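Long-range contacts in FprA (Mycobacterium tuberculosis, PDB 1LQT), which uses FAD to pass electrons between NADPH and ferredoxin and may supply electrons to cytochrome P450 systems: residues S108-N113 and G323-P328; G121-V126 and A315-R320; I153-V158 and L203-T208. All blocks are in the same frame, centred on the assembly; numbering follows the deposited sequence.

Contact 1 (S108-N113 and G323-P328). With FAD (flavin-adenine dinucleotide), chain H; ACT (acetate ion), chain C.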
loop_
_atom_site.group_PDB
_atom_site.type_symbol
_atom_site.label_atom_id
_atom_site.label_comp_id
_atom_site.label_asym_id
_atom_site.label_seq_id
_atom_site.Cartn_x
_atom_site.Cartn_y
_atom_site.Cartn_z
ATOM N N SER A 108 3.638 -7.862 0.339
ATOM C CA SER A 108 4.919 -7.995 1.010
ATOM C C SER A 108 5.806 -6.812 0.641
ATOM O O SER A 108 5.361 -5.806 0.134
ATOM C CB SER A 108 5.539 -9.344 0.668
ATOM O OG SER A 108 6.684 -9.612 1.444
ATOM N N ASP A 109 7.088 -6.954 0.952
ATOM C CA ASP A 109 8.059 -5.867 0.843
ATOM C C ASP A 109 9.242 -6.260 -0.021
ATOM O O ASP A 109 9.650 -7.415 -0.094
ATOM C CB ASP A 109 8.635 -5.473 2.214
ATOM C CG ASP A 109 9.417 -6.573 2.872
ATOM O OD1 ASP A 109 10.655 -6.530 2.889
ATOM O OD2 ASP A 109 8.776 -7.520 3.370
ATOM N N ARG A 110 9.837 -5.252 -0.636
ATOM C CA ARG A 110 11.161 -5.390 -1.242
ATOM C C ARG A 110 12.221 -5.296 -0.147
ATOM O O ARG A 110 12.171 -4.466 0.769
ATOM C CB ARG A 110 11.394 -4.318 -2.273
ATOM C CG ARG A 110 10.518 -4.439 -3.499
ATOM C CD ARG A 110 10.911 -3.528 -4.625
ATOM N NE ARG A 110 12.186 -3.930 -5.219
ATOM C CZ ARG A 110 13.355 -3.327 -5.043
ATOM N NH1 ARG A 110 13.512 -2.324 -4.215
ATOM N NH2 ARG A 110 14.416 -3.802 -5.682
ATOM N N MET A 111 13.218 -6.143 -0.285
ATOM C CA MET A 111 14.361 -6.195 0.612
ATOM C C MET A 111 15.553 -5.447 0.062
ATOM O O MET A 111 15.669 -5.255 -1.141
ATOM C CB MET A 111 14.692 -7.644 0.950
ATOM C CG MET A 111 13.603 -8.266 1.780
ATOM S SD MET A 111 13.949 -9.989 2.165
ATOM C CE MET A 111 15.477 -9.893 2.971
ATOM N N LEU A 112 16.426 -5.043 0.985
ATOM C CA LEU A 112 17.695 -4.432 0.626
ATOM C C LEU A 112 18.751 -5.454 0.211
ATOM O O LEU A 112 19.677 -5.132 -0.524
ATOM C CB LEU A 112 18.239 -3.662 1.830
ATOM C CG LEU A 112 17.373 -2.518 2.327
ATOM C CD1 LEU A 112 17.884 -2.042 3.665
ATOM C CD2 LEU A 112 17.321 -1.408 1.341
ATOM N N ASN A 113 18.642 -6.655 0.760
ATOM C CA ASN A 113 19.642 -7.697 0.554
ATOM C C ASN A 113 21.039 -7.275 1.016
ATOM O O ASN A 113 22.004 -7.329 0.271
ATOM C CB ASN A 113 19.647 -8.191 -0.879
ATOM C CG ASN A 113 18.300 -8.656 -1.316
ATOM O OD1 ASN A 113 17.635 -9.425 -0.615
ATOM N ND2 ASN A 113 17.848 -8.132 -2.437
ATOM N N GLY A 323 9.892 -0.080 -1.444
ATOM C CA GLY A 323 8.804 -0.587 -2.261
ATOM C C GLY A 323 8.090 -1.749 -1.636
ATOM O O GLY A 323 8.666 -2.561 -0.920
ATOM N N TYR A 324 6.797 -1.787 -1.911
ATOM C CA TYR A 324 5.974 -2.963 -1.641
ATOM C C TYR A 324 6.304 -4.016 -2.732
ATOM O O TYR A 324 6.983 -3.715 -3.693
ATOM C CB TYR A 324 4.492 -2.590 -1.631
ATOM C CG TYR A 324 4.039 -1.944 -0.330
ATOM C CD1 TYR A 324 4.678 -0.842 0.242
ATOM C CD2 TYR A 324 2.927 -2.436 0.325
ATOM C CE1 TYR A 324 4.244 -0.305 1.451
ATOM C CE2 TYR A 324 2.471 -1.892 1.536
ATOM C CZ TYR A 324 3.138 -0.849 2.096
ATOM O OH TYR A 324 2.749 -0.286 3.283
ATOM N N ARG A 325 5.767 -5.217 -2.584
ATOM C CA ARG A 325 6.069 -6.325 -3.460
ATOM C C ARG A 325 4.921 -7.315 -3.459
ATOM O O ARG A 325 4.412 -7.680 -2.422
ATOM C CB ARG A 325 7.370 -7.007 -3.006
ATOM C CG ARG A 325 7.816 -8.150 -3.865
ATOM C CD ARG A 325 9.197 -8.628 -3.472
ATOM N NE ARG A 325 9.458 -9.973 -3.952
ATOM C CZ ARG A 325 9.662 -10.304 -5.216
ATOM N NH1 ARG A 325 9.736 -9.382 -6.173
ATOM N NH2 ARG A 325 9.784 -11.589 -5.515
ATOM N N GLY A 326 4.561 -7.790 -4.642
ATOM C CA GLY A 326 3.543 -8.811 -4.763
ATOM C C GLY A 326 4.001 -10.135 -4.191
ATOM O O GLY A 326 5.192 -10.419 -4.093
ATOM N N VAL A 327 3.020 -10.962 -3.861
ATOM C CA VAL A 327 3.221 -12.288 -3.355
ATOM C C VAL A 327 2.566 -13.250 -4.349
ATOM O O VAL A 327 1.481 -12.982 -4.805
ATOM C CB VAL A 327 2.561 -12.415 -1.963
ATOM C CG1 VAL A 327 2.579 -13.822 -1.433
ATOM C CG2 VAL A 327 3.226 -11.432 -0.980
ATOM N N PRO A 328 3.201 -14.371 -4.671
ATOM C CA PRO A 328 2.569 -15.338 -5.570
ATOM C C PRO A 328 1.271 -15.877 -4.978
ATOM O O PRO A 328 1.158 -16.115 -3.782
ATOM C CB PRO A 328 3.594 -16.463 -5.682
ATOM C CG PRO A 328 4.775 -16.057 -4.923
ATOM C CD PRO A 328 4.530 -14.804 -4.215
HETATM P PA FAD H . -4.656 -2.755 -2.357
HETATM O O1A FAD H . -3.439 -3.240 -1.678
HETATM O O2A FAD H . -5.242 -1.444 -1.985
HETATM O O5B FAD H . -5.816 -3.840 -2.167
HETATM C C5B FAD H . -5.516 -5.236 -2.277
HETATM C C4B FAD H . -6.598 -5.974 -1.498
HETATM O O4B FAD H . -6.490 -7.354 -1.837
HETATM C C3B FAD H . -6.452 -5.873 0.024
HETATM O O3B FAD H . -7.666 -5.541 0.657
HETATM C C2B FAD H . -5.948 -7.241 0.400
HETATM O O2B FAD H . -6.209 -7.651 1.723
HETATM C C1B FAD H . -6.628 -8.120 -0.656
HETATM N N9A FAD H . -5.995 -9.413 -0.877
HETATM C C8A FAD H . -4.661 -9.639 -1.082
HETATM N N7A FAD H . -4.397 -10.925 -1.270
HETATM C C5A FAD H . -5.618 -11.559 -1.145
HETATM C C6A FAD H . -5.971 -12.908 -1.228
HETATM N N6A FAD H . -5.118 -13.882 -1.505
HETATM N N1A FAD H . -7.289 -13.208 -1.065
HETATM C C2A FAD H . -8.184 -12.209 -0.839
HETATM N N3A FAD H . -7.914 -10.900 -0.752
HETATM C C4A FAD H . -6.615 -10.626 -0.913
HETATM N N1 FAD H . -2.523 6.746 -2.721
HETATM C C2 FAD H . -3.108 7.975 -2.669
HETATM O O2 FAD H . -3.773 8.396 -3.596
HETATM N N3 FAD H . -2.912 8.761 -1.544
HETATM C C4 FAD H . -2.233 8.350 -0.434
HETATM O O4 FAD H . -2.125 9.095 0.566
HETATM C C4X FAD H . -1.679 7.066 -0.475
HETATM N N5 FAD H . -0.999 6.565 0.613
HETATM C C5X FAD H . -0.427 5.321 0.543
HETATM C C6 FAD H . 0.277 4.828 1.614
HETATM C C7 FAD H . 0.936 3.613 1.567
HETATM C C7M FAD H . 1.679 3.105 2.772
HETATM C C8 FAD H . 0.842 2.855 0.393
HETATM C C8M FAD H . 1.557 1.537 0.275
HETATM C C9 FAD H . 0.113 3.329 -0.695
HETATM C C9A FAD H . -0.528 4.559 -0.639
HETATM N N10 FAD H . -1.247 5.064 -1.728
HETATM C C10 FAD H . -1.841 6.299 -1.641
HETATM C "C1'" FAD H . -1.435 4.276 -2.981
HETATM C "C2'" FAD H . -2.674 3.386 -2.899
HETATM O "O2'" FAD H . -2.663 2.731 -1.656
HETATM C "C3'" FAD H . -2.649 2.358 -4.047
HETATM O "O3'" FAD H . -2.692 3.011 -5.312
HETATM C "C4'" FAD H . -3.846 1.410 -4.100
HETATM O "O4'" FAD H . -4.313 1.083 -2.794
HETATM C "C5'" FAD H . -3.483 0.132 -4.859
HETATM O "O5'" FAD H . -4.722 -0.568 -5.024
HETATM P P FAD H . -4.847 -2.133 -5.253
HETATM O O1P FAD H . -6.304 -2.358 -5.388
HETATM O O2P FAD H . -3.959 -2.640 -6.343
HETATM O O3P FAD H . -4.291 -2.817 -3.935
HETATM C C ACT C . 16.884 -3.709 -3.545
HETATM O O ACT C . 16.981 -3.060 -4.661
HETATM O OXT ACT C . 17.536 -4.790 -3.366
HETATM C CH3 ACT C . 16.009 -3.214 -2.459
HETATM O O HOH W 1 10.608 -2.121 1.079
#

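Contact 2 (G121-V126 and A315-R320)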
loop_
_atom_site.group_PDB
_atom_site.type_symbol
_atom_site.label_atom_id
_atom_site.label_comp_id
_atom_site.label_asym_id
_atom_site.label_seq_id
_atom_site.Cartn_x
_atom_site.Cartn_y
_atom_site.Cartn_z
ATOM N N GLY A 121 14.825 -4.771 14.986
ATOM C CA GLY A 121 14.991 -3.342 14.774
ATOM C C GLY A 121 15.120 -2.952 13.312
ATOM O O GLY A 121 15.150 -1.775 13.022
ATOM N N SER A 122 15.270 -3.925 12.418
ATOM C CA SER A 122 15.325 -3.701 10.972
ATOM C C SER A 122 14.066 -4.295 10.360
ATOM O O SER A 122 13.882 -5.499 10.396
ATOM C CB SER A 122 16.550 -4.372 10.379
ATOM O OG SER A 122 16.513 -4.338 8.963
ATOM N N ILE A 123 13.200 -3.434 9.849
ATOM C CA ILE A 123 11.892 -3.826 9.345
ATOM C C ILE A 123 11.606 -3.121 8.042
ATOM O O ILE A 123 12.308 -2.198 7.673
ATOM C CB ILE A 123 10.777 -3.536 10.392
ATOM C CG1 ILE A 123 10.631 -2.042 10.658
ATOM C CG2 ILE A 123 11.036 -4.296 11.654
ATOM C CD1 ILE A 123 9.520 -1.715 11.643
ATOM N N ALA A 124 10.560 -3.570 7.358
ATOM C CA ALA A 124 10.073 -2.895 6.175
ATOM C C ALA A 124 8.997 -1.910 6.522
ATOM O O ALA A 124 8.267 -2.058 7.492
ATOM C CB ALA A 124 9.519 -3.895 5.158
ATOM N N ALA A 125 8.843 -0.911 5.682
ATOM C CA ALA A 125 7.725 -0.024 5.809
ATOM C C ALA A 125 6.404 -0.773 5.719
ATOM O O ALA A 125 5.447 -0.423 6.401
ATOM C CB ALA A 125 7.779 1.115 4.799
ATOM N N VAL A 126 6.338 -1.799 4.868
ATOM C CA VAL A 126 5.107 -2.589 4.818
ATOM C C VAL A 126 4.673 -2.990 6.243
ATOM O O VAL A 126 3.514 -2.868 6.621
ATOM C CB VAL A 126 5.297 -3.851 3.963
ATOM C CG1 VAL A 126 4.030 -4.680 3.959
ATOM C CG2 VAL A 126 5.671 -3.458 2.537
ATOM N N ALA A 315 22.132 3.909 15.140
ATOM C CA ALA A 315 20.701 3.899 14.897
ATOM C C ALA A 315 20.110 2.721 15.599
ATOM O O ALA A 315 20.754 1.689 15.689
ATOM C CB ALA A 315 20.402 3.839 13.428
ATOM N N GLN A 316 18.862 2.860 16.046
ATOM C CA GLN A 316 18.221 1.767 16.783
ATOM C C GLN A 316 16.987 1.212 16.071
ATOM O O GLN A 316 16.412 0.234 16.521
ATOM C CB GLN A 316 17.898 2.196 18.205
ATOM C CG GLN A 316 19.103 2.704 18.957
ATOM C CD GLN A 316 19.427 4.137 18.604
ATOM O OE1 GLN A 316 18.521 4.933 18.397
ATOM N NE2 GLN A 316 20.738 4.487 18.586
ATOM N N LEU A 317 16.618 1.825 14.953
ATOM C CA LEU A 317 15.515 1.378 14.098
ATOM C C LEU A 317 15.910 1.692 12.678
ATOM O O LEU A 317 16.327 2.811 12.395
ATOM C CB LEU A 317 14.227 2.118 14.435
ATOM C CG LEU A 317 13.016 1.788 13.559
ATOM C CD1 LEU A 317 12.544 0.372 13.752
ATOM C CD2 LEU A 317 11.902 2.794 13.827
ATOM N N VAL A 318 15.772 0.718 11.784
ATOM C CA VAL A 318 15.952 0.915 10.354
ATOM C C VAL A 318 14.662 0.419 9.700
ATOM O O VAL A 318 14.285 -0.739 9.870
ATOM C CB VAL A 318 17.164 0.145 9.806
ATOM C CG1 VAL A 318 17.215 0.274 8.284
ATOM C CG2 VAL A 318 18.440 0.672 10.414
ATOM N N VAL A 319 13.998 1.308 8.985
ATOM C CA VAL A 319 12.812 0.966 8.224
ATOM C C VAL A 319 13.157 1.102 6.749
ATOM O O VAL A 319 13.490 2.173 6.273
ATOM C CB VAL A 319 11.631 1.876 8.531
ATOM C CG1 VAL A 319 10.396 1.427 7.751
ATOM C CG2 VAL A 319 11.331 1.903 10.023
ATOM N N ARG A 320 13.104 -0.010 6.030
ATOM C CA ARG A 320 13.322 0.024 4.588
ATOM C C ARG A 320 12.002 0.355 3.902
ATOM O O ARG A 320 11.034 -0.388 4.014
ATOM C CB ARG A 320 13.946 -1.262 4.052
ATOM C CG ARG A 320 13.105 -2.522 4.211
ATOM C CD ARG A 320 13.780 -3.749 3.653
ATOM N NE ARG A 320 12.991 -4.942 3.886
ATOM C CZ ARG A 320 13.026 -5.646 4.998
ATOM N NH1 ARG A 320 13.769 -5.311 6.046
ATOM N NH2 ARG A 320 12.289 -6.739 5.086
HETATM O O HOH W 2 15.149 -2.868 6.959
HETATM O O HOH W 3 13.804 -7.241 8.150
HETATM O O HOH W 4 8.311 -1.198 2.476
#

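Contact 3 (I153-V158 and L203-T208). With ODP (4-oxo-nicotinamide-adenine dinucleotide phosphate), chain I.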
loop_
_atom_site.group_PDB
_atom_site.type_symbol
_atom_site.label_atom_id
_atom_site.label_comp_id
_atom_site.label_asym_id
_atom_site.label_seq_id
_atom_site.Cartn_x
_atom_site.Cartn_y
_atom_site.Cartn_z
ATOM N N ILE A 153 15.126 4.070 4.777
ATOM C CA ILE A 153 15.747 3.922 3.454
ATOM C C ILE A 153 14.685 4.119 2.382
ATOM O O ILE A 153 13.652 3.476 2.444
ATOM C CB ILE A 153 16.398 2.550 3.278
ATOM C CG1 ILE A 153 17.321 2.187 4.437
ATOM C CG2 ILE A 153 17.106 2.482 1.932
ATOM C CD1 ILE A 153 18.454 3.140 4.702
ATOM N N GLY A 154 14.946 4.998 1.421
ATOM C CA GLY A 154 14.085 5.193 0.283
ATOM C C GLY A 154 13.636 6.629 0.127
ATOM O O GLY A 154 13.659 7.410 1.074
ATOM N N ASN A 155 13.221 6.959 -1.082
ATOM C CA ASN A 155 12.811 8.307 -1.452
ATOM C C ASN A 155 11.457 8.330 -2.151
ATOM O O ASN A 155 11.243 9.130 -3.052
ATOM C CB ASN A 155 13.874 8.999 -2.326
ATOM C CG ASN A 155 15.021 9.691 -1.566
ATOM O OD1 ASN A 155 15.859 10.263 -2.254
ATOM N ND2 ASN A 155 15.073 9.638 -0.244
ATOM N N GLY A 156 10.535 7.483 -1.695
ATOM C CA GLY A 156 9.157 7.582 -2.099
ATOM C C GLY A 156 8.293 8.154 -0.999
ATOM O O GLY A 156 8.738 8.384 0.132
ATOM N N ASN A 157 7.030 8.387 -1.320
ATOM C CA ASN A 157 6.155 8.985 -0.336
ATOM C C ASN A 157 5.933 8.098 0.882
ATOM O O ASN A 157 5.631 8.621 1.947
ATOM C CB ASN A 157 4.810 9.361 -0.977
ATOM C CG ASN A 157 4.900 10.566 -1.881
ATOM O OD1 ASN A 157 5.683 11.476 -1.670
ATOM N ND2 ASN A 157 4.048 10.583 -2.900
ATOM N N VAL A 158 6.061 6.784 0.760
ATOM C CA VAL A 158 5.890 5.970 1.953
ATOM C C VAL A 158 7.001 6.273 2.972
ATOM O O VAL A 158 6.796 6.234 4.170
ATOM C CB VAL A 158 5.783 4.476 1.617
ATOM C CG1 VAL A 158 5.727 3.639 2.890
ATOM C CG2 VAL A 158 4.569 4.225 0.754
ATOM N N LEU A 203 16.782 14.861 -7.816
ATOM C CA LEU A 203 16.011 14.871 -9.046
ATOM C C LEU A 203 15.384 13.521 -9.345
ATOM O O LEU A 203 14.465 13.447 -10.167
ATOM C CB LEU A 203 16.844 15.305 -10.253
ATOM C CG LEU A 203 17.539 16.656 -10.196
ATOM C CD1 LEU A 203 18.073 17.031 -11.554
ATOM C CD2 LEU A 203 16.561 17.692 -9.701
ATOM N N GLN A 204 15.927 12.464 -8.771
ATOM C CA GLN A 204 15.408 11.115 -8.967
ATOM C C GLN A 204 14.400 10.711 -7.895
ATOM O O GLN A 204 13.886 9.610 -7.915
ATOM C CB GLN A 204 16.564 10.123 -9.011
ATOM C CG GLN A 204 17.440 10.282 -10.219
ATOM C CD GLN A 204 18.443 11.414 -10.102
ATOM O OE1 GLN A 204 18.994 11.665 -9.028
ATOM N NE2 GLN A 204 18.670 12.098 -11.223
ATOM N N ALA A 205 14.136 11.591 -6.941
ATOM C CA ALA A 205 13.245 11.240 -5.841
ATOM C C ALA A 205 11.846 10.943 -6.383
ATOM O O ALA A 205 11.373 11.560 -7.346
ATOM C CB ALA A 205 13.167 12.334 -4.837
ATOM N N ALA A 206 11.171 9.993 -5.739
ATOM C CA ALA A 206 9.809 9.604 -6.094
ATOM C C ALA A 206 8.758 10.358 -5.266
ATOM O O ALA A 206 7.558 10.175 -5.457
ATOM C CB ALA A 206 9.620 8.094 -5.994
ATOM N N PHE A 207 9.182 11.213 -4.353
ATOM C CA PHE A 207 8.284 12.050 -3.584
ATOM C C PHE A 207 7.457 12.917 -4.483
ATOM O O PHE A 207 7.890 13.319 -5.570
ATOM C CB PHE A 207 9.093 13.079 -2.755
ATOM C CG PHE A 207 10.120 12.481 -1.825
ATOM C CD1 PHE A 207 9.809 11.441 -0.958
ATOM C CD2 PHE A 207 11.397 13.013 -1.759
ATOM C CE1 PHE A 207 10.753 10.946 -0.104
ATOM C CE2 PHE A 207 12.351 12.508 -0.924
ATOM C CZ PHE A 207 12.034 11.471 -0.108
ATOM N N THR A 208 6.288 13.296 -3.979
ATOM C CA THR A 208 5.487 14.314 -4.639
ATOM C C THR A 208 5.389 15.558 -3.746
ATOM O O THR A 208 5.742 15.549 -2.581
ATOM C CB THR A 208 4.137 13.782 -5.148
ATOM O OG1 THR A 208 3.453 13.099 -4.097
ATOM C CG2 THR A 208 4.376 12.770 -6.269
HETATM O O1X ODP I . 16.521 4.907 -6.996
HETATM P P2B ODP I . 15.058 4.589 -6.959
HETATM O O2X ODP I . 14.181 5.630 -7.624
HETATM O O3X ODP I . 14.737 3.190 -7.460
HETATM O O2B ODP I . 14.725 4.630 -5.381
HETATM C C2B ODP I . 13.560 4.025 -4.827
HETATM C C3B ODP I . 12.473 4.987 -4.407
HETATM O O3B ODP I . 13.044 6.146 -3.819
HETATM C C1B ODP I . 13.912 3.384 -3.534
HETATM N N9A ODP I . 14.683 2.168 -3.591
HETATM C C8A ODP I . 14.373 0.989 -4.222
HETATM N N7A ODP I . 15.285 0.060 -4.006
HETATM C C5A ODP I . 16.237 0.636 -3.199
HETATM C C4A ODP I . 15.862 1.958 -2.949
HETATM N N3A ODP I . 16.552 2.832 -2.175
HETATM C C2A ODP I . 17.684 2.325 -1.656
HETATM N N1A ODP I . 18.121 1.046 -1.835
HETATM C C6A ODP I . 17.398 0.186 -2.612
HETATM N N6A ODP I . 17.838 -1.077 -2.700
HETATM O O4B ODP I . 12.650 3.113 -2.954
HETATM C C4B ODP I . 11.768 4.187 -3.311
HETATM C C5B ODP I . 10.449 3.617 -3.744
HETATM O O5B ODP I . 9.552 4.690 -3.912
HETATM P PA ODP I . 8.143 4.427 -4.613
HETATM O O1A ODP I . 7.471 5.717 -4.749
HETATM O O2A ODP I . 8.296 3.592 -5.822
HETATM O O3 ODP I . 7.415 3.477 -3.556
HETATM P PN ODP I . 6.634 3.772 -2.158
HETATM O O1N ODP I . 7.279 4.873 -1.409
HETATM O O2N ODP I . 6.500 2.430 -1.555
HETATM O O5D ODP I . 5.237 4.319 -2.640
HETATM C C5D ODP I . 4.364 3.434 -3.390
HETATM C C4D ODP I . 3.351 4.279 -4.132
HETATM O O4D ODP I . 2.348 4.795 -3.266
HETATM C C1D ODP I . 2.270 6.213 -3.428
HETATM C C2D ODP I . 3.574 6.603 -3.984
HETATM O O2D ODP I . 3.652 7.894 -4.473
HETATM C C3D ODP I . 3.984 5.468 -4.845
HETATM O O3D ODP I . 3.407 5.650 -6.121
HETATM N N1N ODP I . 1.753 6.859 -2.273
HETATM C C2N ODP I . 1.151 8.125 -2.453
HETATM C C3N ODP I . 1.015 8.930 -1.371
HETATM C C7N ODP I . 0.389 10.292 -1.698
HETATM N N7N ODP I . 0.254 11.108 -0.685
HETATM O O7N ODP I . 0.079 10.525 -2.888
HETATM C C4N ODP I . 1.467 8.602 -0.084
HETATM O O99 ODP I . 1.398 9.382 0.915
HETATM C C5N ODP I . 2.110 7.290 0.068
HETATM C C6N ODP I . 2.257 6.445 -1.054
HETATM O O HOH W 5 6.344 8.064 -4.088
#

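Contact 1 (S108-N113 and G323-P328)
Two short antiparallel strands, 108-109 and 324-325, form a two-stranded ribbon beside both nucleotides. S108 and R325 are its hydrogen-bonded pair. S108 N points nearly along the C=O axis of R325, 2.9 Å from R325 O. The return bond, R325 N to S108 O, is more bent, with the donor above the carbonyl plane. Past the non-hydrogen-bonded pair D109 and Y324, R110 N gives a straight bond of 2.9 Å to G323 O (172°). A water bridges R110 O and G323 O, 2.8 Å from each.

CB and CD of R325 lie against the D109 carbonyl group, and R325 NH2 goes on to a salt bridge with D336. V327 CG2 touches S108 CB at 3.5 Å. The R110 chain runs past G323 O and Y324 O through CG, then bends at chi3 (69°). Its NH1 bonds V322 O and N7A of the bound NADP derivative, consistent with NADP binding. R110 NH2 donates to O of an acetate at 2.9 Å, probably from the crystallisation liquor. The Y324 side chain turns away from the ribbon to the flavin. The FAD methyl C8M sits over one face of its ring, offset toward the rim, 3.4 Å from Y324 CZ.

Contact 2 (G121-V126 and A315-R320)
Strands 122-124 and 317-320 run parallel, in register S122 with V318, I123 with V319 and A124 with R320. Four backbone bonds join them, alternating in direction: V318 N to G121 O, I123 N to V318 O, R320 N to I123 O, and A125 N to R320 O. I123 N lies 2.9 Å from V318 O, nearly along its C=O axis.

R320 buries more than any other residue here. Its CB leaves the sheet on the face of S122 and A124. CG takes the crowded position between backbone N and carbonyl carbon (chi1 63°), and meets I123 O and A124 CA, both at 3.6 Å. The chain then runs extended to NE, which lies 3.8 Å from A124 CB. The guanidinium lays one face over that methyl. At its edge, in plane, are two waters, both accepting from NH1. One water donates to S122 OG and I123 O, the other to S122 O. S122 OG is also hydrogen-bonded to E117 O. NH2 of R320 reaches D109 in a salt bridge, which should help fix its rotation.

On the other face I123 and V319 lie alongside each other, CG1 of I123 4.1 Å from CG2 of V319. CG1 of V319 packs against A125, 3.5 Å from A125 N, where helix 125-132 begins. Strand 122-124 is outermost, beside 317-320, in the six-stranded parallel sheet of the Rossmann-type NADP-binding domain.

Contact 3 (I153-V158 and L203-T208)
F207 and N155 cross obliquely, the phenyl ring and the amide plane 42° apart. The ring reaches in from the loop before helix 209-214, with CG anti to its own carbonyl carbon. Its CZ touches N155 CA at 3.5 Å and N155 ND2 at 3.6 Å. N155 O lies over one face, offset toward the rim, and G156 O sits at the ring edge, 3.3 Å from F207 CE1. N155 O also accepts from A206 N at 2.8 Å, so the loop is held by backbone and ring together. N155 ND2 turns back to G154 O.

N157 and T208 cross at about a right angle and pair through two bonds. T208 N meets N157 OD1 on a lone pair, in the carbonyl plane. N157 ND2 donates to T208 OG1 at 2.8 Å, close to its own amide plane, and makes a weak bond to O2D of the bound NADP derivative. These bonds fix which end of the amide faces the ligand. T208 OG1 is also hydrogen-bonded to E211.

The bound NADP derivative lies along the turn. N155 N bonds O3B and V158 N bonds O1N, 3.1 Å away. G156, just before the helix, passes close to O1N, leaving no room there for a CB. One water links N157 N, A206 O, O1A and O2D. G154 and G156 fit the GxGxxA turn of a Rossmann-type nucleotide site. The turn joins strand 149-153 to helix 157-167, and F207 also packs on L212 of helix 209-214.

In the fold
From the N terminus, the chain first passes 108-113 and then 121-126, which wait some two hundred residues for their partners. Next comes 153-158, and contact 3 closes first, when 203-208 returns to it. Contact 2 closes at 315-320, and contact 1 closes soon after at 323-328. The three loops are therefore nested, contact 3 innermost and contact 1 outermost, and none cross. Strand 317-320 lies between 122-124 and 149-153, so V319 O and I153 N, 2.9 Å apart, probably bond contact 2 to contact 3. The D109 to R320 salt bridge ties contact 1 to contact 2, and L112 CD2 packs on I153 CG2 of contact 3. Contacts 1 and 3 touch the NADP derivative and the flavin.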